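Local coordinates for uncharacterized protein (Trypanosoma congolense, PDB 4E40) that is a trypanosome cell-surface receptor for haptoglobin-hemoglobin, probably serving nutrient uptake, with the helical-bundle part of the longer membrane protein present here, at residues Asp13-Ala18 with Glu157-Cys162. Sequence-based numbering, arbitrary orientation.
Sequences DDVAAA and EAAEEC. Unlike the reference sequence in segment 13-18: Asp14 (reference Glu). Unlike the reference sequence in segment 157-162: Glu157 (reference Lys).
Val15 presses its branched side chain onto the turn of helix that carries Ala158 and Ala159, and these three residues make up most of the 149 Å² buried between 13-18 and 157-162. The methine carbon Val15 CB meets the methyl Ala158 CB at 3.6 Å, an approach matched by Val15 CG1 on the partner's main chain. Of the two valine methyls, CG1 makes the closer contacts. It stands anti to the backbone N (chi1 178°), which carries it over the main chain of the partner helix: it lies 3.6 Å from Ala159 N and 3.7 Å from Ala158 C, and so rests on the peptide link joining the two alanines while also touching the Ala158 methyl. CG2, placed anti to the carbonyl carbon of Val15, only skirts that methyl, 4.1 Å from Ala158 CB. The methyl of Ala159 comes in only from the flank, its CB 4.2 Å from Val15 CG1. Because alanine side chains are so short, the valine can reach the partner's main chain, and the CA atoms of Val15 and Ala159 are 6.2 Å apart.

The contact joins two short helices, 12-26 and 153-160, near one end of the elongated helical bundle, the centre of the contact about 39 Å from the centre of the chain. Helix 82-147 supplies a third wall, because Leu144 touches Val15 and Cys162 while Ala147 touches Ala159. No hydrogen bond crosses between the segments, so the direct interface is apolar packing. A covalent tie lies just beyond it: Cys162, whose CB bond points toward 13-18, forms a disulfide with Cys19, the residue that follows Ala18. Cys162 N donates to Ala159 O at 3.1 Å, which ties the cysteine's backbone to the contacting turn. On the far flank of 13-18, Asp14 OD2 accepts a hydrogen bond from Glu10 N.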
loop_
_atom_site.group_PDB
_atom_site.type_symbol
_atom_site.label_atom_id
_atom_site.label_comp_id
_atom_site.label_asym_id
_atom_site.label_seq_id
_atom_site.Cartn_x
_atom_site.Cartn_y
_atom_site.Cartn_z
ATOM N N ASP A 13 0.903 29.719 -28.075
ATOM C CA ASP A 13 0.218 29.027 -26.956
ATOM C C ASP A 13 0.360 27.493 -27.048
ATOM O O ASP A 13 0.527 26.851 -25.987
ATOM C CB ASP A 13 -1.256 29.436 -26.918
ATOM C CG ASP A 13 -1.468 30.794 -26.370
ATOM O OD1 ASP A 13 -0.632 31.334 -25.574
ATOM O OD2 ASP A 13 -2.573 31.376 -26.622
ATOM N N ASP A 14 0.353 26.901 -28.243
ATOM C CA ASP A 14 0.555 25.456 -28.349
ATOM C C ASP A 14 1.965 25.108 -27.902
ATOM O O ASP A 14 2.171 24.099 -27.229
ATOM C CB ASP A 14 0.383 24.888 -29.747
ATOM C CG ASP A 14 -1.081 24.811 -30.202
ATOM O OD1 ASP A 14 -2.003 24.970 -29.416
ATOM O OD2 ASP A 14 -1.224 24.573 -31.416
ATOM N N VAL A 15 2.940 25.952 -28.291
ATOM C CA VAL A 15 4.323 25.673 -27.870
ATOM C C VAL A 15 4.443 25.743 -26.337
ATOM O O VAL A 15 5.046 24.832 -25.733
ATOM C CB VAL A 15 5.350 26.629 -28.555
ATOM C CG1 VAL A 15 6.726 26.258 -27.990
ATOM C CG2 VAL A 15 5.350 26.385 -30.052
ATOM N N ALA A 16 3.844 26.745 -25.694
ATOM C CA ALA A 16 3.926 26.857 -24.230
ATOM C C ALA A 16 3.247 25.674 -23.597
ATOM O O ALA A 16 3.716 25.114 -22.613
ATOM C CB ALA A 16 3.275 28.166 -23.769
ATOM N N ALA A 17 2.105 25.287 -24.163
ATOM C CA ALA A 17 1.440 24.108 -23.625
ATOM C C ALA A 17 2.257 22.813 -23.797
ATOM O O ALA A 17 2.256 21.958 -22.878
ATOM C CB ALA A 17 0.015 23.954 -24.244
ATOM N N ALA A 18 2.955 22.674 -24.921
ATOM C CA ALA A 18 3.811 21.473 -25.122
ATOM C C ALA A 18 5.010 21.519 -24.195
ATOM O O ALA A 18 5.404 20.469 -23.675
ATOM C CB ALA A 18 4.246 21.370 -26.586
ATOM N N GLU A 157 10.146 31.231 -32.074
ATOM C CA GLU A 157 10.480 32.028 -30.954
ATOM C C GLU A 157 10.041 31.388 -29.645
ATOM O O GLU A 157 10.813 31.260 -28.682
ATOM C CB GLU A 157 9.937 33.465 -31.117
ATOM C CG GLU A 157 10.257 34.365 -29.933
ATOM C CD GLU A 157 11.751 34.396 -29.613
ATOM O OE1 GLU A 157 12.124 34.495 -28.406
ATOM O OE2 GLU A 157 12.561 34.304 -30.572
ATOM N N ALA A 158 8.776 30.972 -29.586
ATOM C CA ALA A 158 8.338 30.311 -28.381
ATOM C C ALA A 158 9.148 29.043 -28.083
ATOM O O ALA A 158 9.355 28.712 -26.905
ATOM C CB ALA A 158 6.850 29.935 -28.530
ATOM N N ALA A 159 9.488 28.280 -29.116
ATOM C CA ALA A 159 10.233 27.027 -28.919
ATOM C C ALA A 159 11.655 27.330 -28.370
ATOM O O ALA A 159 12.170 26.594 -27.496
ATOM C CB ALA A 159 10.303 26.241 -30.213
ATOM N N GLU A 160 12.253 28.424 -28.835
ATOM C CA GLU A 160 13.574 28.811 -28.296
ATOM C C GLU A 160 13.511 29.242 -26.820
ATOM O O GLU A 160 14.490 29.055 -26.083
ATOM C CB GLU A 160 14.217 29.893 -29.182
ATOM C CG GLU A 160 14.569 29.389 -30.563
ATOM C CD GLU A 160 14.773 30.522 -31.553
ATOM O OE1 GLU A 160 14.515 31.699 -31.177
ATOM O OE2 GLU A 160 15.179 30.237 -32.707
ATOM N N GLU A 161 12.362 29.768 -26.376
ATOM C CA GLU A 161 12.147 30.200 -25.025
ATOM C C GLU A 161 11.785 29.006 -24.120
ATOM O O GLU A 161 11.709 29.140 -22.902
ATOM C CB GLU A 161 11.020 31.222 -24.979
ATOM C CG GLU A 161 11.349 32.592 -25.550
ATOM C CD GLU A 161 10.094 33.398 -25.922
ATOM O OE1 GLU A 161 8.954 32.948 -25.642
ATOM O OE2 GLU A 161 10.235 34.487 -26.511
ATOM N N CYS A 162 11.538 27.845 -24.709
ATOM C CA CYS A 162 11.127 26.726 -23.897
ATOM C C CYS A 162 12.385 26.051 -23.356
ATOM O O CYS A 162 13.216 25.549 -24.104
ATOM C CB CYS A 162 10.257 25.721 -24.677
ATOM S SG CYS A 162 9.947 24.123 -23.811
#